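PDB 3MPR: putative endonuclease/exonuclease/phosphatase family protein from Bacteroides thetaiotaomicron, which probably acts as a metal-dependent nuclease or related phosphodiester hydrolase of the DNase I-like endonuclease/exonuclease/phosphatase family. Local coordinates for residues S84-Y88 with I121-F127; F134-F139 with K169-A173. One frame throughout, in Å; residues are numbered along the deposited sequence.

Interaction 1: residues S84-Y88 with I121-F127; sequences SAIFY and ICSWGHF
Phe127 turns one ring edge onto the face of the Tyr88 ring in a T-shaped stack. The centroids lie 5.2 Å apart, the planes meet at 63°, and Phe127 CE2 is 3.7 Å from Tyr88 CG. Tyr88 takes chi1 p and Phe127 m. Ile86 (m, t) lies on the same side of the strand. Ile86 CG2 is 4.2 Å from Phe127 CZ, and Ile86 CD1 is 3.3 Å from Ser123 O and 3.8 Å from Trp124 CA. Strands 86-88 and 121-127 run roughly parallel, at 29°, with axes 8.7 Å apart at closest. They belong to different sheets, so side chains fill the gap. The Tyr88 and Phe127 CA atoms are 9.6 Å apart, those of Ser84 and Ser123 only 5.8 Å. At this narrow end the contact turns polar. Ser84 (phi/psi -107/55) and Ala85 are loop residues leading into strand 86-89. Ser84 OG (chi1 m) donates to Ile121 O at 2.9 Å. One water accepts from Ser84 N at 2.7 Å and donates to Ser123 OG at 2.7 Å; Ser123 OG is hydrogen-bonded mainly to Asp100 OD2. Ser84 lies about 8 Å, side chain to side chain, from Glu51, which binds Mg(2+) in this protein but has no ion here. This is the packing of a DNase I-like beta sandwich. Strand 86-89 pairs with 46-50 and 67-70; strand 121-129 lies between 93-102 and 135-142 in the other sheet.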
ATOM      1  N   SER A  84      23.784   6.935   0.143  1.00  9.75           N
ATOM      2  CA  SER A  84      22.732   6.713  -0.839  1.00  8.72           C
ATOM      3  C   SER A  84      22.596   5.203  -1.017  1.00  7.38           C
ATOM      4  O   SER A  84      22.704   4.677  -2.127  1.00  8.27           O
ATOM      5  CB  SER A  84      23.103   7.379  -2.163  1.00  7.08           C
ATOM      6  OG  SER A  84      23.159   8.792  -2.002  1.00 11.21           O
ATOM      7  N   ALA A  85      22.373   4.496   0.086  1.00  8.50           N
ATOM      8  CA  ALA A  85      22.428   3.041   0.046  1.00 10.22           C
ATOM      9  C   ALA A  85      21.267   2.426  -0.730  1.00 10.76           C
ATOM     10  O   ALA A  85      20.136   2.890  -0.623  1.00 12.03           O
ATOM     11  CB  ALA A  85      22.483   2.477   1.446  1.00 12.64           C
ATOM     12  N   ILE A  86      21.560   1.376  -1.494  1.00  8.01           N
ATOM     13  CA  ILE A  86      20.533   0.619  -2.232  1.00  9.76           C
ATOM     14  C   ILE A  86      20.306  -0.727  -1.544  1.00 10.22           C
ATOM     15  O   ILE A  86      21.264  -1.466  -1.302  1.00 12.59           O
ATOM     16  CB  ILE A  86      20.960   0.399  -3.705  1.00  8.65           C
ATOM     17  CG1 ILE A  86      21.108   1.747  -4.424  1.00 10.57           C
ATOM     18  CG2 ILE A  86      19.971  -0.505  -4.455  1.00 10.65           C
ATOM     19  CD1 ILE A  86      21.972   1.683  -5.707  1.00 10.27           C
ATOM     20  N   PHE A  87      19.052  -1.021  -1.192  1.00  5.39           N
ATOM     21  CA  PHE A  87      18.687  -2.292  -0.579  1.00  6.41           C
ATOM     22  C   PHE A  87      18.046  -3.181  -1.632  1.00 10.75           C
ATOM     23  O   PHE A  87      17.337  -2.691  -2.509  1.00  9.48           O
ATOM     24  CB  PHE A  87      17.678  -2.078   0.572  1.00  7.79           C
ATOM     25  CG  PHE A  87      18.299  -1.578   1.854  1.00  8.97           C
ATOM     26  CD1 PHE A  87      18.658  -0.248   1.999  1.00  6.18           C
ATOM     27  CD2 PHE A  87      18.476  -2.437   2.926  1.00  8.63           C
ATOM     28  CE1 PHE A  87      19.218   0.210   3.169  1.00 12.13           C
ATOM     29  CE2 PHE A  87      19.033  -1.981   4.104  1.00 12.57           C
ATOM     30  CZ  PHE A  87      19.404  -0.653   4.225  1.00 11.21           C
ATOM     31  N   TYR A  88      18.275  -4.491  -1.548  1.00  7.44           N
ATOM     32  CA  TYR A  88      17.685  -5.406  -2.519  1.00  7.50           C
ATOM     33  C   TYR A  88      17.476  -6.777  -1.897  1.00  9.67           C
ATOM     34  O   TYR A  88      18.135  -7.124  -0.917  1.00 10.32           O
ATOM     35  CB  TYR A  88      18.562  -5.510  -3.769  1.00  7.58           C
ATOM     36  CG  TYR A  88      19.906  -6.126  -3.477  1.00 11.89           C
ATOM     37  CD1 TYR A  88      20.905  -5.386  -2.866  1.00 13.16           C
ATOM     38  CD2 TYR A  88      20.167  -7.458  -3.781  1.00 17.22           C
ATOM     39  CE1 TYR A  88      22.142  -5.949  -2.577  1.00 15.52           C
ATOM     40  CE2 TYR A  88      21.398  -8.025  -3.497  1.00 12.89           C
ATOM     41  CZ  TYR A  88      22.379  -7.257  -2.895  1.00 18.09           C
ATOM     42  OH  TYR A  88      23.607  -7.794  -2.590  1.00 22.77           O
ATOM     43  N   ILE A 121      26.772  11.898  -2.975  1.00 13.84           N
ATOM     44  CA  ILE A 121      27.231  10.653  -3.556  1.00 13.90           C
ATOM     45  C   ILE A 121      26.101   9.959  -4.305  1.00 15.91           C
ATOM     46  O   ILE A 121      24.938  10.022  -3.897  1.00 14.03           O
ATOM     47  CB  ILE A 121      27.838   9.726  -2.465  1.00 10.91           C
ATOM     48  CG1 ILE A 121      28.703   8.622  -3.089  1.00 13.05           C
ATOM     49  CG2 ILE A 121      26.740   9.125  -1.569  1.00 12.25           C
ATOM     50  CD1 ILE A 121      29.385   7.721  -2.065  1.00 13.69           C
ATOM     51  N   CYS A 122      26.449   9.339  -5.428  1.00 12.55           N
ATOM     52  CA  CYS A 122      25.543   8.468  -6.152  1.00  7.92           C
ATOM     53  C   CYS A 122      26.110   7.060  -6.058  1.00 10.97           C
ATOM     54  O   CYS A 122      27.274   6.830  -6.401  1.00  9.67           O
ATOM     55  CB  CYS A 122      25.427   8.903  -7.617  1.00  8.68           C
ATOM     56  SG  CYS A 122      24.427   7.792  -8.613  1.00 12.21           S
ATOM     57  N   SER A 123      25.306   6.129  -5.548  1.00  9.29           N
ATOM     58  CA  SER A 123      25.699   4.732  -5.474  1.00  7.13           C
ATOM     59  C   SER A 123      24.891   3.942  -6.495  1.00 13.42           C
ATOM     60  O   SER A 123      23.742   4.271  -6.787  1.00 12.47           O
ATOM     61  CB  SER A 123      25.461   4.163  -4.071  1.00  6.48           C
ATOM     62  OG  SER A 123      26.210   4.871  -3.104  1.00 10.21           O
ATOM     63  N   TRP A 124      25.486   2.887  -7.034  1.00 11.07           N
ATOM     64  CA  TRP A 124      24.829   2.152  -8.091  1.00  8.63           C
ATOM     65  C   TRP A 124      25.192   0.686  -8.020  1.00 10.55           C
ATOM     66  O   TRP A 124      26.191   0.295  -7.396  1.00 11.12           O
ATOM     67  CB  TRP A 124      25.215   2.740  -9.458  1.00  8.07           C
ATOM     68  CG  TRP A 124      26.711   2.657  -9.713  1.00 10.05           C
ATOM     69  CD1 TRP A 124      27.659   3.575  -9.369  1.00 15.14           C
ATOM     70  CD2 TRP A 124      27.405   1.567 -10.325  1.00  6.98           C
ATOM     71  NE1 TRP A 124      28.912   3.125  -9.744  1.00  8.56           N
ATOM     72  CE2 TRP A 124      28.774   1.898 -10.343  1.00  9.95           C
ATOM     73  CE3 TRP A 124      26.995   0.350 -10.880  1.00  7.94           C
ATOM     74  CZ2 TRP A 124      29.739   1.044 -10.876  1.00 12.05           C
ATOM     75  CZ3 TRP A 124      27.945  -0.493 -11.416  1.00 13.26           C
ATOM     76  CH2 TRP A 124      29.309  -0.146 -11.407  1.00 10.40           C
ATOM     77  N   GLY A 125      24.360  -0.126  -8.653  1.00  9.99           N
ATOM     78  CA  GLY A 125      24.654  -1.527  -8.828  1.00  7.51           C
ATOM     79  C   GLY A 125      24.187  -1.952 -10.204  1.00 10.13           C
ATOM     80  O   GLY A 125      23.165  -1.479 -10.692  1.00 12.24           O
ATOM     81  N   HIS A 126      24.966  -2.821 -10.831  1.00  8.67           N
ATOM     82  CA  HIS A 126      24.555  -3.545 -12.029  1.00  9.45           C
ATOM     83  C   HIS A 126      23.994  -4.872 -11.529  1.00 12.08           C
ATOM     84  O   HIS A 126      24.741  -5.715 -11.030  1.00 13.07           O
ATOM     85  CB  HIS A 126      25.792  -3.753 -12.912  1.00  6.96           C
ATOM     86  CG  HIS A 126      25.571  -4.599 -14.127  1.00 10.05           C
ATOM     87  ND1 HIS A 126      26.506  -4.685 -15.139  1.00 12.83           N
ATOM     88  CD2 HIS A 126      24.552  -5.416 -14.485  1.00 10.40           C
ATOM     89  CE1 HIS A 126      26.068  -5.514 -16.071  1.00 15.99           C
ATOM     90  NE2 HIS A 126      24.888  -5.974 -15.696  1.00 16.68           N
ATOM     91  N   PHE A 127      22.677  -5.041 -11.623  1.00  7.43           N
ATOM     92  CA  PHE A 127      22.014  -6.232 -11.092  1.00  6.85           C
ATOM     93  C   PHE A 127      21.621  -7.233 -12.166  1.00  9.07           C
ATOM     94  O   PHE A 127      21.418  -6.864 -13.318  1.00 12.94           O
ATOM     95  CB  PHE A 127      20.747  -5.837 -10.322  1.00 10.70           C
ATOM     96  CG  PHE A 127      21.023  -5.103  -9.054  1.00 12.90           C
ATOM     97  CD1 PHE A 127      21.162  -3.728  -9.060  1.00  9.35           C
ATOM     98  CD2 PHE A 127      21.145  -5.788  -7.852  1.00 13.17           C
ATOM     99  CE1 PHE A 127      21.436  -3.046  -7.897  1.00  9.59           C
ATOM    100  CE2 PHE A 127      21.426  -5.105  -6.669  1.00 13.41           C
ATOM    101  CZ  PHE A 127      21.564  -3.733  -6.693  1.00 13.01           C
TER
HETATM  102  O   HOH W   1      25.909   5.325  -0.484  1.00 14.97           O

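Interaction 2: residues F134-F139 with K169-A173; sequences FEFLFF and KNLPA
This is a parallel strand pairing at its starting end, where the loop after helix 148-164 enters strand 173-178 beside strand 135-142. The segments' end-to-end directions differ by 61°. Within them the one bridge is Leu137 with Ala173, CA to CA 4.5 Å; the ladder goes on into 173-178. Leu137 N donates to Pro172 O at 2.9 Å and 173°. Ala173 CA returns a CA-H...O contact to Leu137 O at 3.3 Å. Leu137 (m, t) and Ala173 point to the same sheet face, CB to CB 4.2 Å. Leu171 (m, t) extends this patch, its CD1 3.8 Å from Leu137 CG. The Phe139 ring edge puts CE1 4.2 Å from Ala173 CB. Pro172 CG is 3.9 Å from CE1 at the Phe134 ring edge. Lys169 NZ makes a long 3.6 Å salt bridge to Glu135 OE1, whose main hydrogen-bond partner is His126 NE2. Strands 135-142 and 173-178 with helix 148-164 form a beta-alpha-beta crossover. Backbone bonding and apolar packing define the join; the ion pair is peripheral.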
ATOM      1  N   PHE A 134      17.514 -11.088 -16.489  1.00 13.39           N
ATOM      2  CA  PHE A 134      17.475  -9.681 -16.907  1.00 14.27           C
ATOM      3  C   PHE A 134      18.536  -8.868 -16.166  1.00 11.69           C
ATOM      4  O   PHE A 134      18.603  -8.907 -14.936  1.00  9.91           O
ATOM      5  CB  PHE A 134      16.074  -9.094 -16.650  1.00 12.38           C
ATOM      6  CG  PHE A 134      15.975  -7.604 -16.884  1.00 13.33           C
ATOM      7  CD1 PHE A 134      16.383  -7.043 -18.083  1.00  9.61           C
ATOM      8  CD2 PHE A 134      15.441  -6.774 -15.914  1.00 14.98           C
ATOM      9  CE1 PHE A 134      16.297  -5.679 -18.302  1.00 14.16           C
ATOM     10  CE2 PHE A 134      15.335  -5.409 -16.139  1.00 12.37           C
ATOM     11  CZ  PHE A 134      15.761  -4.867 -17.326  1.00 11.47           C
ATOM     12  N   GLU A 135      19.354  -8.132 -16.912  1.00 10.83           N
ATOM     13  CA  GLU A 135      20.364  -7.258 -16.313  1.00 12.64           C
ATOM     14  C   GLU A 135      20.007  -5.777 -16.471  1.00 13.99           C
ATOM     15  O   GLU A 135      19.519  -5.361 -17.514  1.00 12.59           O
ATOM     16  CB  GLU A 135      21.737  -7.538 -16.935  1.00 10.18           C
ATOM     17  CG  GLU A 135      22.246  -8.934 -16.621  1.00 10.91           C
ATOM     18  CD  GLU A 135      23.642  -9.187 -17.160  1.00 20.16           C
ATOM     19  OE1 GLU A 135      24.492  -8.276 -17.087  1.00 22.21           O
ATOM     20  OE2 GLU A 135      23.881 -10.301 -17.662  1.00 21.04           O
ATOM     21  N   PHE A 136      20.269  -4.988 -15.433  1.00 11.44           N
ATOM     22  CA  PHE A 136      19.926  -3.562 -15.440  1.00 12.29           C
ATOM     23  C   PHE A 136      20.822  -2.800 -14.466  1.00 11.95           C
ATOM     24  O   PHE A 136      21.440  -3.397 -13.584  1.00 11.03           O
ATOM     25  CB  PHE A 136      18.441  -3.340 -15.074  1.00 13.60           C
ATOM     26  CG  PHE A 136      18.073  -3.811 -13.685  1.00 11.74           C
ATOM     27  CD1 PHE A 136      18.012  -2.920 -12.618  1.00 11.45           C
ATOM     28  CD2 PHE A 136      17.783  -5.149 -13.449  1.00 10.57           C
ATOM     29  CE1 PHE A 136      17.672  -3.357 -11.335  1.00 11.90           C
ATOM     30  CE2 PHE A 136      17.448  -5.591 -12.186  1.00 11.61           C
ATOM     31  CZ  PHE A 136      17.390  -4.697 -11.121  1.00 12.89           C
ATOM     32  N   LEU A 137      20.906  -1.486 -14.650  1.00 10.11           N
ATOM     33  CA  LEU A 137      21.612  -0.619 -13.718  1.00  9.56           C
ATOM     34  C   LEU A 137      20.598   0.054 -12.808  1.00 10.90           C
ATOM     35  O   LEU A 137      19.520   0.442 -13.250  1.00  8.62           O
ATOM     36  CB  LEU A 137      22.392   0.465 -14.465  1.00  7.72           C
ATOM     37  CG  LEU A 137      23.532  -0.039 -15.351  1.00  9.49           C
ATOM     38  CD1 LEU A 137      24.056   1.092 -16.259  1.00 10.59           C
ATOM     39  CD2 LEU A 137      24.635  -0.602 -14.458  1.00  8.02           C
ATOM     40  N   PHE A 138      20.950   0.190 -11.536  1.00  7.58           N
ATOM     41  CA  PHE A 138      20.112   0.913 -10.575  1.00 10.19           C
ATOM     42  C   PHE A 138      20.989   1.968  -9.904  1.00 12.35           C
ATOM     43  O   PHE A 138      21.976   1.621  -9.260  1.00 12.40           O
ATOM     44  CB  PHE A 138      19.592  -0.077  -9.527  1.00 10.25           C
ATOM     45  CG  PHE A 138      18.461   0.448  -8.681  1.00  7.08           C
ATOM     46  CD1 PHE A 138      18.702   1.343  -7.648  1.00 11.41           C
ATOM     47  CD2 PHE A 138      17.170  -0.011  -8.873  1.00 10.19           C
ATOM     48  CE1 PHE A 138      17.661   1.812  -6.855  1.00 11.38           C
ATOM     49  CE2 PHE A 138      16.124   0.452  -8.078  1.00  8.52           C
ATOM     50  CZ  PHE A 138      16.368   1.364  -7.078  1.00  7.86           C
ATOM     51  N   PHE A 139      20.634   3.246 -10.062  1.00  7.24           N
ATOM     52  CA  PHE A 139      21.384   4.355  -9.477  1.00  6.33           C
ATOM     53  C   PHE A 139      20.553   5.008  -8.393  1.00  8.41           C
ATOM     54  O   PHE A 139      19.337   5.067  -8.519  1.00 10.35           O
ATOM     55  CB  PHE A 139      21.639   5.432 -10.535  1.00 10.58           C
ATOM     56  CG  PHE A 139      22.585   5.016 -11.625  1.00 12.56           C
ATOM     57  CD1 PHE A 139      22.140   4.299 -12.713  1.00 12.69           C
ATOM     58  CD2 PHE A 139      23.923   5.378 -11.565  1.00 10.42           C
ATOM     59  CE1 PHE A 139      23.025   3.933 -13.728  1.00 12.82           C
ATOM     60  CE2 PHE A 139      24.802   5.020 -12.570  1.00 10.55           C
ATOM     61  CZ  PHE A 139      24.353   4.302 -13.646  1.00 10.54           C
ATOM     62  N   LYS A 169      27.641  -2.215 -23.473  1.00 30.00           N
ATOM     63  CA  LYS A 169      26.269  -2.653 -23.720  1.00 23.46           C
ATOM     64  C   LYS A 169      25.272  -1.577 -23.336  1.00 24.46           C
ATOM     65  O   LYS A 169      25.583  -0.646 -22.594  1.00 25.43           O
ATOM     66  CB  LYS A 169      25.947  -3.937 -22.954  1.00 23.95           C
ATOM     67  CG  LYS A 169      26.717  -5.161 -23.415  1.00 31.42           C
ATOM     68  CD  LYS A 169      26.264  -6.392 -22.645  1.00 35.47           C
ATOM     69  CE  LYS A 169      26.182  -6.101 -21.150  1.00 42.51           C
ATOM     70  NZ  LYS A 169      25.831  -7.295 -20.319  1.00 45.68           N
ATOM     71  N   ASN A 170      24.060  -1.750 -23.836  1.00 21.13           N
ATOM     72  CA  ASN A 170      22.979  -0.798 -23.694  1.00 21.35           C
ATOM     73  C   ASN A 170      22.081  -1.192 -22.514  1.00 19.94           C
ATOM     74  O   ASN A 170      20.922  -1.549 -22.706  1.00 22.91           O
ATOM     75  CB  ASN A 170      22.185  -0.831 -25.002  1.00 27.12           C
ATOM     76  CG  ASN A 170      21.116   0.212 -25.072  1.00 35.52           C
ATOM     77  OD1 ASN A 170      20.038  -0.032 -25.626  1.00 35.33           O
ATOM     78  ND2 ASN A 170      21.398   1.389 -24.523  1.00 38.59           N
ATOM     79  N   LEU A 171      22.612  -1.134 -21.296  1.00 15.63           N
ATOM     80  CA  LEU A 171      21.872  -1.595 -20.124  1.00 12.43           C
ATOM     81  C   LEU A 171      20.784  -0.603 -19.744  1.00 10.05           C
ATOM     82  O   LEU A 171      21.052   0.592 -19.639  1.00 15.43           O
ATOM     83  CB  LEU A 171      22.805  -1.771 -18.916  1.00 19.58           C
ATOM     84  CG  LEU A 171      23.852  -2.883 -18.953  1.00 21.50           C
ATOM     85  CD1 LEU A 171      24.585  -2.918 -17.631  1.00 18.52           C
ATOM     86  CD2 LEU A 171      23.208  -4.231 -19.250  1.00 25.86           C
ATOM     87  N   PRO A 172      19.555  -1.093 -19.533  1.00  9.92           N
ATOM     88  CA  PRO A 172      18.482  -0.210 -19.058  1.00 10.20           C
ATOM     89  C   PRO A 172      18.808   0.259 -17.654  1.00  8.83           C
ATOM     90  O   PRO A 172      19.467  -0.469 -16.917  1.00 12.08           O
ATOM     91  CB  PRO A 172      17.250  -1.128 -19.013  1.00 13.57           C
ATOM     92  CG  PRO A 172      17.629  -2.355 -19.776  1.00 18.26           C
ATOM     93  CD  PRO A 172      19.109  -2.492 -19.662  1.00 12.80           C
ATOM     94  N   ALA A 173      18.354   1.452 -17.290  1.00  8.35           N
ATOM     95  CA  ALA A 173      18.682   2.014 -15.993  1.00  8.54           C
ATOM     96  C   ALA A 173      17.447   2.481 -15.240  1.00 10.78           C
ATOM     97  O   ALA A 173      16.441   2.871 -15.835  1.00  8.90           O
ATOM     98  CB  ALA A 173      19.669   3.179 -16.152  1.00  8.92           C
TER

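How the interactions relate
The two contacts share one sheet. Interaction 1 joins it to the other sheet of the sandwich; interaction 2 joins neighbouring strands within it. Strands 121-129 and 135-142, consecutive in the chain and adjacent in the sheet, connect them: Phe127 N lies 2.8 Å from Phe136 O, a probable hydrogen bond. His126 takes no part in interaction 1 but reaches interaction 2, its NE2 2.7 Å from Glu135 OE1 and its CE1 3.4 Å from Leu171 CD1. Interaction 1 is wholly buried; interaction 2 runs from buried strand to exposed Lys169. Interaction 1 has a serine-to-carbonyl bond and a water bridge; interaction 2 has a strand backbone bond and a long ion pair at its exposed edge.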